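Local coordinates for pathogenicity island protein (Staphylococcus aureus subsp. aureus, PDB 3HL6) that is of unknown function but is encoded by a staphylococcal pathogenicity island and belongs to a family of putative mobile pathogenicity island proteins, at residues F42-V47 with L162-N167; V57-C62 with G176-T181; V30-F35 with V47-K52; C62-S67 with F183-N188; Q66-A71 with M158-A163. All blocks are in the same frame, centred on the assembly; numbering follows the deposited sequence.

Interaction 1: F42-V47 with L162-N167; sequences FDMVYV and LATGIN
Ala-163 of helix 152-163 is the residue on which Phe-42 and Met-44 converge. Its CB lies over the centre of the Phe-42 ring, 3.7 Å from the centroid and only 10° off the ring normal, a CH-pi contact made with the middle of the face. The same methyl meets the terminal methyl of Met-44, with CE 3.5 Å from Ala-163 CB. The Met-44 chain is extended beyond CG (chi2 166°, chi3 -179°), which carries CE across to the helix. A small residue suits this place, because an aromatic face and a methionine tip both come up against one carbon. The carbonyl of Ala-163 also approaches the ring, its O lying 3.5 Å from Phe-42 CE2, and accepts a hydrogen bond from Arg-13. At Thr-164 the branches divide the work: CG2 comes no closer than 4.4 Å to Met-44 SD, a loose contact, whereas OG1 is hydrogen-bonded to Gln-161 O. A type I turn from Ala-163 to Ile-166 then reverses the chain. Ile-166 brings its O to the edge of the Phe-42 ring, 4.4 Å from CE2, and its CB stands 4.5 Å from that same ring carbon. No hydrogen bond joins the two segments; helix 152-163 is held to Phe-42 and the first residue of strand 44-49 by buried apolar contact, with shape rather than polar pairing setting the fit.

Interaction 2: V57-C62 with G176-T181; sequences VYIKDC and GLKLVT
Val-57 turns its two methyls to different parts of helix 171-184. CG1 meets Leu-177 CD2 at 3.7 Å, the two side chains crossing obliquely, while CG2 approaches Thr-181 at about a right angle and also packs 3.8 Å from Lys-178 CA. The branched valine can therefore touch successive turns of the helix from one position. Ile-59 reaches the same helical surface with its tip: CD1 lies against the aliphatic part of Lys-178, 3.4 Å from CG, and a bend at chi2 (-85°) places that methyl. The segment 57-62 leaves strand 52-57 and begins the loop leading to strand 68-71, so these contacts lay the exit of a sheet strand against a helix packed beside it. Lys-178 is suited to the margin of such a surface. Its CG is anti to the backbone N (chi1 171°) and the chain beyond is extended, letting methylenes cover Ile-59 while the ammonium is carried toward the exposed Lys-60. The modelled tips of these lysines are too close to be taken literally; any repulsion between them would probably be offset in part by the salt bridge of Lys-60 NZ to Asp-61 OD2 at 3.0 Å.

Interaction 3: V30-F35 with V47-K52; sequences VQPCCF and VMMNSK
A beta hairpin made by strands 33-37 and 44-49 supplies this contact, in which Cys-33 pairs with Met-48 and Cys-34 with Val-47. The short strand segments run antiparallel, with axes 4.7 Å apart at closest approach. Cys-33 and Met-48 form the hydrogen-bonded pair: Cys-33 N donates to Met-48 O at 3.0 Å, and Met-48 N returns a bond to Cys-33 O at 2.9 Å. Cys-34 and Val-47 are the adjoining non-hydrogen-bonded pair, with Cys-34 SG 4.0 Å from Val-47 CG2 on one face of the sheet. On the other face Cys-33 CB packs 4.2 Å from Met-48 CB, and Met-48 presents CG to the edge of the Phe-35 ring. The flexible methionine chain then bends at chi2 (-92°) and leads away from the partner strand; Met-48 also touches Tyr-21 and Ser-28 of helix 13-30, which covers this face. Beyond the paired residues, Pro-32 has no N-H to offer a partner strand, but its CA makes a CA-H...O contact with Met-48 O at 3.2 Å. Met-49 CE comes 3.8 Å from Pro-32 CB and lies near Pro-32 CG as well. A type I' turn from Met-49 to Lys-52 then leads into strand 52-57. The chemistry separates two tasks: backbone bonds fix the strand register, while Cys-33 and Met-48 on one face and Cys-34 and Val-47 on the other add apolar contact between the strands.

Interaction 4: C62-S67 with F183-N188; sequences CKVRQS and FVQDEN
The backbones approach most closely at Val-64 and Gln-185, whose CA atoms are 5.8 Å apart, where an irregular loop passes the chain leaving helix 171-184. Gln-185 carries the contact by turning its amide onto the loop backbone. Its OE1 accepts a hydrogen bond from Arg-65 N at 2.7 Å, with the donor tilted 27° from the carbonyl plane of the side chain. Its NE2 donates to Gln-66 O at 2.8 Å, arriving in the plane of that carbonyl and on a lone pair. The bend at chi2 (-54°) folds CD back from an extended course. Glutamine suits this buried place because one flat group both accepts and donates, meeting an N-H and a carbonyl of a loop with no regular strand here. NE2 is also hydrogen-bonded to Thr-181 O, so the amide links the loop to the last turn of the helix, and this second bond would limit its rotation. The aliphatic part of Gln-185 is used as well: CB lies 3.7 Å from Cys-62 SG and packs beside Lys-63 O. Gln-66 sets its CB 3.2 Å from Gln-185 OE1 and its CG near Val-184 CG1. Around this crossing, Val-184 packs on Val-152 and Ile-156 of helix 152-163, Gln-66 touches Ile-153 of the same helix, and Val-64 leans on His-56 of strand 52-57.

Interaction 5: Q66-A71 with M158-A163; sequences QSFELA and MLYQLA
Tyr-160 meets Leu-70 with the base of its side chain and Phe-68 with its ring. From CB, which lies 3.8 Å from Leu-70 CD2, the tyrosine runs toward Phe-68, and its CE2 comes 3.6 Å from Phe-68 CD2, which lies over one face of the tyrosine ring. CZ sits nearly as close to that carbon, and OH passes 3.7 Å from Phe-68 CE2. The ring planes are inclined by only 21°, but the rings are slid apart, centroids 4.9 Å from each other, and barely overlap. Tyrosine fits here because its ring is buried against Phe-68 and Leu-177 while its hydroxyl reaches the backbone N of Val-57. These contacts pack helix 152-163 against strand 68-71, an outermost strand of the mixed sheet; the short axes cross at -49°, 8.0 Å apart at closest. A classic beta bulge interrupts the strand, Leu-70 and Ala-71 both facing Leu-53. At the bulge Gln-161 NE2 donates to Leu-70 O at 3.2 Å. The N-H points almost straight at the oxygen (165°), and the acceptor lies in the glutamine amide plane, although the donor stands above the carbonyl plane. Gln-161 CG, anti to the carbonyl carbon, also lies near Leu-70 CD2.

Overall arrangement
Interactions 1 and 5 lie at the core, their centres about 8 Å apart, and both use helix 152-163; Met-44 CE touches Tyr-160 CD1 at 3.6 Å between them. Interaction 2 joins both: its Tyr-58 N and Asp-43 O of interaction 1 probably form a hydrogen bond, and its Leu-177 CD1 packs 3.5 Å from Tyr-160 CE2 of interaction 5. Interaction 4 shares Cys-62 of the loop with interaction 2 and uses the same helix 171-184, the two centres lying about 9 Å apart. Interaction 3 lies farther out, with its centre about 17 Å from that of interaction 1, but shares Val-47 and the sheet with it.

Interaction 1: F42-V47 with L162-N167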
# COMPACT_ATOMS: atom_id res chain seq x y z
N PHE B 42 -2.73 -11.13 15.69
CA PHE B 42 -2.82 -12.43 15.06
C PHE B 42 -1.54 -13.15 15.34
O PHE B 42 -1.41 -14.33 15.03
CB PHE B 42 -2.95 -12.29 13.53
CG PHE B 42 -4.36 -12.17 13.04
CD1 PHE B 42 -5.16 -13.28 12.90
CD2 PHE B 42 -4.88 -10.94 12.70
CE1 PHE B 42 -6.46 -13.18 12.43
CE2 PHE B 42 -6.19 -10.81 12.22
CZ PHE B 42 -6.97 -11.93 12.10
N ASP B 43 -0.59 -12.41 15.91
CA ASP B 43 0.56 -13.01 16.54
C ASP B 43 1.42 -13.80 15.56
O ASP B 43 1.76 -14.96 15.80
CB ASP B 43 0.08 -13.93 17.62
CG ASP B 43 1.05 -14.06 18.75
OD1 ASP B 43 2.25 -13.71 18.57
OD2 ASP B 43 0.59 -14.52 19.82
N MET B 44 1.76 -13.19 14.45
CA MET B 44 2.39 -13.94 13.38
C MET B 44 3.89 -13.88 13.56
O MET B 44 4.42 -12.89 14.07
CB MET B 44 2.00 -13.37 12.01
CG MET B 44 0.55 -13.64 11.63
SD MET B 44 0.07 -12.60 10.23
CE MET B 44 -1.64 -13.04 9.97
N VAL B 45 4.56 -14.94 13.13
CA VAL B 45 6.00 -14.90 12.92
C VAL B 45 6.29 -14.67 11.43
O VAL B 45 5.82 -15.43 10.57
CB VAL B 45 6.64 -16.23 13.42
CG1 VAL B 45 8.13 -16.30 13.07
CG2 VAL B 45 6.41 -16.38 14.91
N TYR B 46 7.05 -13.63 11.12
CA TYR B 46 7.31 -13.29 9.71
C TYR B 46 8.73 -13.62 9.32
O TYR B 46 9.67 -13.30 10.04
CB TYR B 46 7.07 -11.80 9.43
CG TYR B 46 5.73 -11.30 9.89
CD1 TYR B 46 5.56 -10.83 11.19
CD2 TYR B 46 4.62 -11.30 9.03
CE1 TYR B 46 4.33 -10.36 11.62
CE2 TYR B 46 3.38 -10.83 9.46
CZ TYR B 46 3.25 -10.37 10.76
OH TYR B 46 2.03 -9.89 11.22
N VAL B 47 8.90 -14.22 8.15
CA VAL B 47 10.21 -14.58 7.67
C VAL B 47 10.40 -14.02 6.27
O VAL B 47 9.54 -14.18 5.40
CB VAL B 47 10.39 -16.10 7.68
CG1 VAL B 47 11.60 -16.49 6.87
CG2 VAL B 47 10.52 -16.61 9.13
N LEU B 162 -5.49 -11.09 3.98
CA LEU B 162 -6.59 -10.40 4.64
C LEU B 162 -6.24 -10.05 6.10
O LEU B 162 -6.44 -8.91 6.52
CB LEU B 162 -7.85 -11.26 4.58
CG LEU B 162 -8.29 -11.46 3.14
CD1 LEU B 162 -9.43 -12.45 2.99
CD2 LEU B 162 -8.69 -10.09 2.59
N ALA B 163 -5.67 -11.00 6.83
CA ALA B 163 -5.48 -10.81 8.27
C ALA B 163 -4.62 -9.58 8.56
O ALA B 163 -4.84 -8.88 9.57
CB ALA B 163 -4.89 -12.06 8.95
N THR B 164 -3.67 -9.29 7.67
CA THR B 164 -2.77 -8.18 7.89
C THR B 164 -3.43 -6.83 7.66
O THR B 164 -2.82 -5.79 7.95
CB THR B 164 -1.51 -8.25 6.98
OG1 THR B 164 -1.89 -8.11 5.60
CG2 THR B 164 -0.74 -9.55 7.21
N GLY B 165 -4.65 -6.81 7.14
CA GLY B 165 -5.37 -5.53 7.04
C GLY B 165 -6.42 -5.24 8.11
O GLY B 165 -7.08 -4.21 8.05
N ILE B 166 -6.58 -6.12 9.08
CA ILE B 166 -7.70 -6.08 10.01
C ILE B 166 -7.22 -5.65 11.39
O ILE B 166 -6.45 -6.38 12.03
CB ILE B 166 -8.37 -7.46 10.17
CG1 ILE B 166 -8.97 -7.95 8.86
CG2 ILE B 166 -9.43 -7.45 11.31
CD1 ILE B 166 -9.61 -9.27 9.01
N ASN B 167 -7.68 -4.50 11.86
CA ASN B 167 -7.35 -4.06 13.21
C ASN B 167 -8.42 -4.51 14.20
O ASN B 167 -9.61 -4.40 13.92
CB ASN B 167 -7.11 -2.54 13.29
CG ASN B 167 -5.89 -2.09 12.49
OD1 ASN B 167 -4.98 -2.87 12.21
ND2 ASN B 167 -5.88 -0.83 12.12

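Interaction 2: V57-C62 with G176-T181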
# COMPACT_ATOMS: atom_id res chain seq x y z
N VAL B 57 0.75 -17.84 12.06
CA VAL B 57 0.39 -17.49 13.42
C VAL B 57 1.14 -18.46 14.30
O VAL B 57 1.43 -19.59 13.92
CB VAL B 57 -1.12 -17.56 13.72
CG1 VAL B 57 -1.89 -16.66 12.78
CG2 VAL B 57 -1.62 -18.99 13.65
N TYR B 58 1.47 -18.00 15.49
CA TYR B 58 2.33 -18.77 16.33
C TYR B 58 1.47 -19.79 17.09
O TYR B 58 0.46 -19.44 17.67
CB TYR B 58 3.09 -17.80 17.22
CG TYR B 58 3.48 -18.35 18.55
CD1 TYR B 58 4.71 -18.98 18.72
CD2 TYR B 58 2.64 -18.22 19.64
CE1 TYR B 58 5.08 -19.48 19.94
CE2 TYR B 58 3.00 -18.71 20.86
CZ TYR B 58 4.22 -19.34 21.01
OH TYR B 58 4.56 -19.83 22.23
N ILE B 59 1.83 -21.06 16.99
CA ILE B 59 1.17 -22.11 17.76
C ILE B 59 2.13 -22.75 18.77
O ILE B 59 3.21 -23.26 18.40
CB ILE B 59 0.59 -23.25 16.87
CG1 ILE B 59 0.13 -22.72 15.50
CG2 ILE B 59 -0.47 -24.05 17.64
CD1 ILE B 59 -1.26 -22.16 15.47
N LYS B 60 1.73 -22.73 20.05
CA LYS B 60 2.62 -23.10 21.16
C LYS B 60 2.89 -24.60 21.21
O LYS B 60 4.06 -25.04 21.20
CB LYS B 60 2.03 -22.62 22.49
CG LYS B 60 0.56 -23.01 22.67
CD LYS B 60 -0.33 -22.26 21.62
CE LYS B 60 -1.65 -23.03 21.43
NZ LYS B 60 -1.38 -24.49 21.18
N ASP B 61 1.80 -25.39 21.26
CA ASP B 61 1.88 -26.85 21.30
C ASP B 61 2.63 -27.40 20.09
O ASP B 61 3.33 -28.42 20.19
CB ASP B 61 0.47 -27.46 21.32
CG ASP B 61 -0.32 -27.06 22.58
OD1 ASP B 61 0.32 -26.65 23.59
OD2 ASP B 61 -1.57 -27.16 22.56
N CYS B 62 2.48 -26.71 18.96
CA CYS B 62 2.63 -27.32 17.65
C CYS B 62 3.93 -26.89 17.00
O CYS B 62 4.22 -25.70 16.90
CB CYS B 62 1.44 -26.92 16.77
SG CYS B 62 1.56 -27.45 15.05
N GLY B 176 -10.13 -19.03 14.24
CA GLY B 176 -10.22 -19.57 12.89
C GLY B 176 -8.92 -19.75 12.14
O GLY B 176 -8.65 -20.83 11.60
N LEU B 177 -8.11 -18.71 12.08
CA LEU B 177 -6.85 -18.79 11.34
C LEU B 177 -5.85 -19.74 12.02
O LEU B 177 -5.07 -20.44 11.36
CB LEU B 177 -6.26 -17.40 11.12
CG LEU B 177 -5.01 -17.40 10.24
CD1 LEU B 177 -5.30 -17.96 8.80
CD2 LEU B 177 -4.40 -16.02 10.20
N LYS B 178 -5.90 -19.77 13.35
CA LYS B 178 -5.02 -20.62 14.11
C LYS B 178 -5.33 -22.11 13.91
O LYS B 178 -4.40 -22.91 13.73
CB LYS B 178 -5.08 -20.21 15.60
CG LYS B 178 -4.37 -21.13 16.55
CD LYS B 178 -3.89 -20.35 17.76
CE LYS B 178 -3.46 -21.33 18.88
NZ LYS B 178 -2.69 -20.69 19.99
N LEU B 179 -6.61 -22.48 13.90
CA LEU B 179 -7.00 -23.90 13.74
C LEU B 179 -6.70 -24.44 12.33
O LEU B 179 -6.36 -25.62 12.13
CB LEU B 179 -8.48 -24.11 14.02
CG LEU B 179 -9.15 -23.61 15.30
CD1 LEU B 179 -10.64 -23.32 15.06
CD2 LEU B 179 -8.97 -24.64 16.41
N VAL B 180 -6.87 -23.58 11.36
CA VAL B 180 -6.57 -23.94 10.00
C VAL B 180 -5.07 -24.04 9.84
O VAL B 180 -4.57 -24.98 9.22
CB VAL B 180 -7.20 -22.92 9.04
CG1 VAL B 180 -6.70 -23.14 7.71
CG2 VAL B 180 -8.77 -23.09 9.05
N THR B 181 -4.32 -23.11 10.42
CA THR B 181 -2.88 -23.17 10.22
C THR B 181 -2.26 -24.32 11.01
O THR B 181 -1.25 -24.88 10.61
CB THR B 181 -2.14 -21.82 10.47
OG1 THR B 181 -2.33 -21.41 11.80
CG2 THR B 181 -2.74 -20.74 9.64

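Interaction 3: V30-F35 with V47-K52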
# COMPACT_ATOMS: atom_id res chain seq x y z
N VAL B 30 20.68 -13.17 0.57
CA VAL B 30 21.87 -13.75 1.20
C VAL B 30 21.63 -14.17 2.66
O VAL B 30 22.32 -15.04 3.19
CB VAL B 30 23.13 -12.83 1.11
CG1 VAL B 30 23.39 -12.41 -0.34
CG2 VAL B 30 23.01 -11.63 2.04
N GLN B 31 20.64 -13.55 3.29
CA GLN B 31 20.43 -13.74 4.73
C GLN B 31 18.95 -13.62 5.10
O GLN B 31 18.38 -12.53 5.00
CB GLN B 31 21.29 -12.73 5.52
CG GLN B 31 21.23 -12.88 7.02
CD GLN B 31 21.85 -14.18 7.50
OE1 GLN B 31 23.02 -14.47 7.22
NE2 GLN B 31 21.07 -14.98 8.22
N PRO B 32 18.33 -14.74 5.51
CA PRO B 32 16.98 -14.76 6.07
C PRO B 32 16.80 -13.84 7.29
O PRO B 32 17.59 -13.89 8.24
CB PRO B 32 16.78 -16.22 6.48
CG PRO B 32 17.71 -16.98 5.63
CD PRO B 32 18.91 -16.09 5.43
N CYS B 33 15.78 -12.99 7.24
CA CYS B 33 15.41 -12.14 8.35
C CYS B 33 14.13 -12.67 8.93
O CYS B 33 13.40 -13.41 8.28
CB CYS B 33 15.19 -10.70 7.90
SG CYS B 33 16.36 -10.18 6.64
N CYS B 34 13.85 -12.28 10.15
CA CYS B 34 12.83 -12.95 10.91
C CYS B 34 12.34 -12.00 11.99
O CYS B 34 13.13 -11.45 12.77
CB CYS B 34 13.41 -14.22 11.50
SG CYS B 34 12.21 -15.15 12.40
N PHE B 35 11.04 -11.77 12.03
CA PHE B 35 10.55 -10.77 12.96
C PHE B 35 9.13 -10.98 13.43
O PHE B 35 8.45 -11.89 12.98
CB PHE B 35 10.77 -9.35 12.41
CG PHE B 35 10.06 -9.08 11.13
CD1 PHE B 35 10.63 -9.42 9.92
CD2 PHE B 35 8.82 -8.48 11.14
CE1 PHE B 35 9.97 -9.16 8.73
CE2 PHE B 35 8.17 -8.21 9.95
CZ PHE B 35 8.75 -8.55 8.75
N VAL B 47 8.90 -14.22 8.15
CA VAL B 47 10.21 -14.58 7.67
C VAL B 47 10.40 -14.02 6.27
O VAL B 47 9.54 -14.18 5.40
CB VAL B 47 10.39 -16.10 7.68
CG1 VAL B 47 11.60 -16.49 6.87
CG2 VAL B 47 10.52 -16.61 9.13
N MET B 48 11.54 -13.36 6.06
CA MET B 48 11.96 -12.93 4.74
C MET B 48 13.05 -13.86 4.30
O MET B 48 14.13 -13.83 4.84
CB MET B 48 12.56 -11.54 4.80
CG MET B 48 11.58 -10.44 5.04
SD MET B 48 11.00 -9.78 3.47
CE MET B 48 12.47 -9.87 2.44
N MET B 49 12.80 -14.67 3.31
CA MET B 49 13.84 -15.54 2.84
C MET B 49 13.83 -15.56 1.32
O MET B 49 12.82 -15.83 0.70
CB MET B 49 13.61 -16.93 3.41
CG MET B 49 14.67 -17.94 3.06
SD MET B 49 14.45 -19.43 4.04
CE MET B 49 14.08 -18.73 5.65
N ASN B 50 14.97 -15.24 0.72
CA ASN B 50 15.13 -15.42 -0.70
C ASN B 50 14.15 -14.55 -1.42
O ASN B 50 13.44 -15.01 -2.30
CB ASN B 50 14.89 -16.88 -1.07
CG ASN B 50 16.17 -17.69 -1.09
OD1 ASN B 50 17.04 -17.47 -1.93
ND2 ASN B 50 16.30 -18.63 -0.17
N SER B 51 14.10 -13.29 -1.01
CA SER B 51 13.17 -12.31 -1.58
C SER B 51 11.65 -12.57 -1.39
O SER B 51 10.83 -11.90 -2.04
CB SER B 51 13.50 -12.07 -3.07
OG SER B 51 13.28 -13.24 -3.84
N LYS B 52 11.26 -13.51 -0.53
CA LYS B 52 9.84 -13.74 -0.26
C LYS B 52 9.50 -13.50 1.21
O LYS B 52 10.37 -13.62 2.09
CB LYS B 52 9.42 -15.15 -0.68
CG LYS B 52 9.46 -15.37 -2.20
CD LYS B 52 9.18 -16.82 -2.51
CE LYS B 52 8.58 -17.01 -3.89
NZ LYS B 52 9.65 -16.86 -4.90

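Interaction 4: C62-S67 with F183-N188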
# COMPACT_ATOMS: atom_id res chain seq x y z
N CYS B 62 2.48 -26.71 18.96
CA CYS B 62 2.63 -27.32 17.65
C CYS B 62 3.93 -26.89 17.00
O CYS B 62 4.22 -25.70 16.90
CB CYS B 62 1.44 -26.92 16.77
SG CYS B 62 1.56 -27.45 15.05
N LYS B 63 4.71 -27.87 16.54
CA LYS B 63 5.87 -27.62 15.67
C LYS B 63 5.42 -27.17 14.28
O LYS B 63 4.63 -27.85 13.62
CB LYS B 63 6.71 -28.90 15.55
CG LYS B 63 8.21 -28.65 15.45
CD LYS B 63 8.96 -29.93 15.06
CE LYS B 63 10.23 -29.53 14.21
NZ LYS B 63 10.96 -30.77 13.77
N VAL B 64 5.92 -26.02 13.83
CA VAL B 64 5.55 -25.50 12.52
C VAL B 64 6.57 -25.93 11.48
O VAL B 64 7.73 -25.59 11.58
CB VAL B 64 5.48 -23.96 12.52
CG1 VAL B 64 4.26 -23.48 13.34
CG2 VAL B 64 6.81 -23.37 13.04
N ARG B 65 6.11 -26.68 10.48
CA ARG B 65 6.96 -27.13 9.38
C ARG B 65 6.54 -26.47 8.08
O ARG B 65 7.04 -26.80 7.00
CB ARG B 65 6.91 -28.65 9.22
CG ARG B 65 8.06 -29.24 8.34
CD ARG B 65 9.40 -28.47 8.53
NE ARG B 65 10.07 -28.16 7.27
CZ ARG B 65 10.99 -28.95 6.69
NH1 ARG B 65 11.35 -30.09 7.28
NH2 ARG B 65 11.54 -28.59 5.53
N GLN B 66 5.63 -25.52 8.19
CA GLN B 66 4.93 -24.97 7.04
C GLN B 66 4.52 -23.52 7.32
O GLN B 66 3.71 -23.26 8.21
CB GLN B 66 3.71 -25.84 6.73
CG GLN B 66 2.86 -25.36 5.59
CD GLN B 66 3.50 -25.58 4.24
OE1 GLN B 66 4.39 -24.84 3.84
NE2 GLN B 66 3.03 -26.59 3.52
N SER B 67 5.10 -22.58 6.60
CA SER B 67 4.63 -21.20 6.61
C SER B 67 3.85 -20.83 5.34
O SER B 67 3.68 -21.66 4.46
CB SER B 67 5.80 -20.25 6.81
OG SER B 67 5.65 -19.58 8.03
N PHE B 183 -3.91 -27.35 11.70
CA PHE B 183 -4.32 -28.55 11.00
C PHE B 183 -3.36 -28.94 9.88
O PHE B 183 -3.16 -30.12 9.61
CB PHE B 183 -5.70 -28.33 10.43
CG PHE B 183 -6.23 -29.48 9.61
CD1 PHE B 183 -6.36 -29.36 8.23
CD2 PHE B 183 -6.64 -30.65 10.23
CE1 PHE B 183 -6.88 -30.40 7.47
CE2 PHE B 183 -7.15 -31.70 9.47
CZ PHE B 183 -7.27 -31.58 8.09
N VAL B 184 -2.78 -27.96 9.23
CA VAL B 184 -1.94 -28.24 8.08
C VAL B 184 -0.47 -28.56 8.39
O VAL B 184 0.20 -29.20 7.59
CB VAL B 184 -2.07 -27.12 7.04
CG1 VAL B 184 -0.97 -27.24 6.02
CG2 VAL B 184 -3.43 -27.21 6.37
N GLN B 185 0.02 -28.11 9.54
CA GLN B 185 1.27 -28.64 10.08
C GLN B 185 1.07 -30.13 10.36
O GLN B 185 0.39 -30.49 11.32
CB GLN B 185 1.67 -27.93 11.37
CG GLN B 185 1.58 -26.41 11.34
CD GLN B 185 2.35 -25.81 10.19
OE1 GLN B 185 3.46 -26.26 9.89
NE2 GLN B 185 1.78 -24.80 9.53
N ASP B 186 1.60 -31.00 9.52
CA ASP B 186 0.95 -32.32 9.39
C ASP B 186 1.06 -33.21 10.62
O ASP B 186 2.14 -33.38 11.21
CB ASP B 186 1.44 -33.06 8.15
CG ASP B 186 0.34 -33.23 7.13
OD1 ASP B 186 -0.85 -33.02 7.49
OD2 ASP B 186 0.69 -33.55 5.96
N GLU B 187 -0.09 -33.78 10.98
CA GLU B 187 -0.12 -35.00 11.77
C GLU B 187 -0.19 -36.22 10.85
O GLU B 187 -0.59 -37.32 11.29
CB GLU B 187 -1.33 -35.00 12.69
CG GLU B 187 -1.47 -33.76 13.55
CD GLU B 187 -2.62 -33.87 14.54
OE1 GLU B 187 -3.13 -35.01 14.74
OE2 GLU B 187 -3.02 -32.83 15.12
N ASN B 188 0.21 -36.03 9.56
CA ASN B 188 -0.43 -36.81 8.48
C ASN B 188 -1.92 -36.85 8.77
O ASN B 188 -2.53 -37.93 8.80
CB ASN B 188 0.16 -38.23 8.40
CG ASN B 188 1.69 -38.23 8.44
OD1 ASN B 188 2.33 -39.27 8.24
ND2 ASN B 188 2.28 -37.07 8.71

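Interaction 5: Q66-A71 with M158-A163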
# COMPACT_ATOMS: atom_id res chain seq x y z
N GLN B 66 5.63 -25.52 8.19
CA GLN B 66 4.93 -24.97 7.04
C GLN B 66 4.52 -23.52 7.32
O GLN B 66 3.71 -23.26 8.21
CB GLN B 66 3.71 -25.84 6.73
CG GLN B 66 2.86 -25.36 5.59
CD GLN B 66 3.50 -25.58 4.24
OE1 GLN B 66 4.39 -24.84 3.84
NE2 GLN B 66 3.03 -26.59 3.52
N SER B 67 5.10 -22.58 6.60
CA SER B 67 4.63 -21.20 6.61
C SER B 67 3.85 -20.83 5.34
O SER B 67 3.68 -21.66 4.46
CB SER B 67 5.80 -20.25 6.81
OG SER B 67 5.65 -19.58 8.03
N PHE B 68 3.40 -19.58 5.24
CA PHE B 68 2.54 -19.16 4.13
C PHE B 68 3.04 -17.87 3.51
O PHE B 68 3.31 -16.91 4.21
CB PHE B 68 1.09 -19.03 4.60
CG PHE B 68 0.63 -20.22 5.36
CD1 PHE B 68 0.07 -21.30 4.69
CD2 PHE B 68 0.85 -20.31 6.75
CE1 PHE B 68 -0.31 -22.43 5.39
CE2 PHE B 68 0.46 -21.41 7.47
CZ PHE B 68 -0.11 -22.48 6.80
N GLU B 69 3.17 -17.89 2.19
CA GLU B 69 3.68 -16.77 1.45
C GLU B 69 2.76 -15.55 1.52
O GLU B 69 1.60 -15.63 1.12
CB GLU B 69 3.85 -17.18 -0.02
CG GLU B 69 4.18 -16.01 -0.94
CD GLU B 69 4.77 -16.46 -2.25
OE1 GLU B 69 4.62 -15.71 -3.26
OE2 GLU B 69 5.39 -17.55 -2.26
N LEU B 70 3.30 -14.42 1.96
CA LEU B 70 2.57 -13.16 1.95
C LEU B 70 2.83 -12.36 0.69
O LEU B 70 1.96 -11.60 0.26
CB LEU B 70 2.97 -12.28 3.11
CG LEU B 70 2.37 -12.58 4.48
CD1 LEU B 70 2.59 -11.34 5.35
CD2 LEU B 70 0.89 -12.93 4.39
N ALA B 71 4.03 -12.51 0.14
CA ALA B 71 4.51 -11.62 -0.91
C ALA B 71 5.68 -12.21 -1.69
O ALA B 71 6.56 -12.87 -1.13
CB ALA B 71 4.87 -10.27 -0.33
N MET B 158 -4.07 -16.60 1.35
CA MET B 158 -4.96 -15.48 1.14
C MET B 158 -5.68 -15.02 2.43
O MET B 158 -5.81 -13.84 2.68
CB MET B 158 -5.92 -15.84 0.02
CG MET B 158 -6.61 -14.66 -0.51
SD MET B 158 -8.33 -14.89 -0.18
CE MET B 158 -9.00 -14.56 -1.85
N LEU B 159 -6.13 -15.97 3.26
CA LEU B 159 -6.52 -15.66 4.64
C LEU B 159 -5.44 -14.88 5.37
O LEU B 159 -5.70 -13.86 5.98
CB LEU B 159 -6.87 -16.94 5.41
CG LEU B 159 -8.20 -17.61 5.01
CD1 LEU B 159 -8.33 -18.99 5.61
CD2 LEU B 159 -9.36 -16.73 5.42
N TYR B 160 -4.20 -15.34 5.27
CA TYR B 160 -3.14 -14.56 5.89
C TYR B 160 -3.09 -13.12 5.39
O TYR B 160 -2.83 -12.23 6.16
CB TYR B 160 -1.79 -15.23 5.75
CG TYR B 160 -1.57 -16.22 6.84
CD1 TYR B 160 -0.75 -15.91 7.92
CD2 TYR B 160 -2.21 -17.43 6.82
CE1 TYR B 160 -0.54 -16.81 8.94
CE2 TYR B 160 -2.01 -18.34 7.82
CZ TYR B 160 -1.18 -18.03 8.89
OH TYR B 160 -1.00 -18.97 9.89
N GLN B 161 -3.30 -12.90 4.10
CA GLN B 161 -3.16 -11.57 3.52
C GLN B 161 -4.25 -10.62 4.01
O GLN B 161 -3.98 -9.48 4.38
CB GLN B 161 -3.15 -11.64 1.99
CG GLN B 161 -1.89 -12.29 1.43
CD GLN B 161 -1.98 -12.62 -0.07
OE1 GLN B 161 -3.05 -12.89 -0.61
NE2 GLN B 161 -0.87 -12.57 -0.74
N LEU B 162 -5.49 -11.09 3.98
CA LEU B 162 -6.59 -10.40 4.64
C LEU B 162 -6.24 -10.05 6.10
O LEU B 162 -6.44 -8.91 6.52
CB LEU B 162 -7.85 -11.26 4.58
CG LEU B 162 -8.29 -11.46 3.14
CD1 LEU B 162 -9.43 -12.45 2.99
CD2 LEU B 162 -8.69 -10.09 2.59
N ALA B 163 -5.67 -11.00 6.83
CA ALA B 163 -5.48 -10.81 8.27
C ALA B 163 -4.62 -9.58 8.56
O ALA B 163 -4.84 -8.88 9.57
CB ALA B 163 -4.89 -12.06 8.95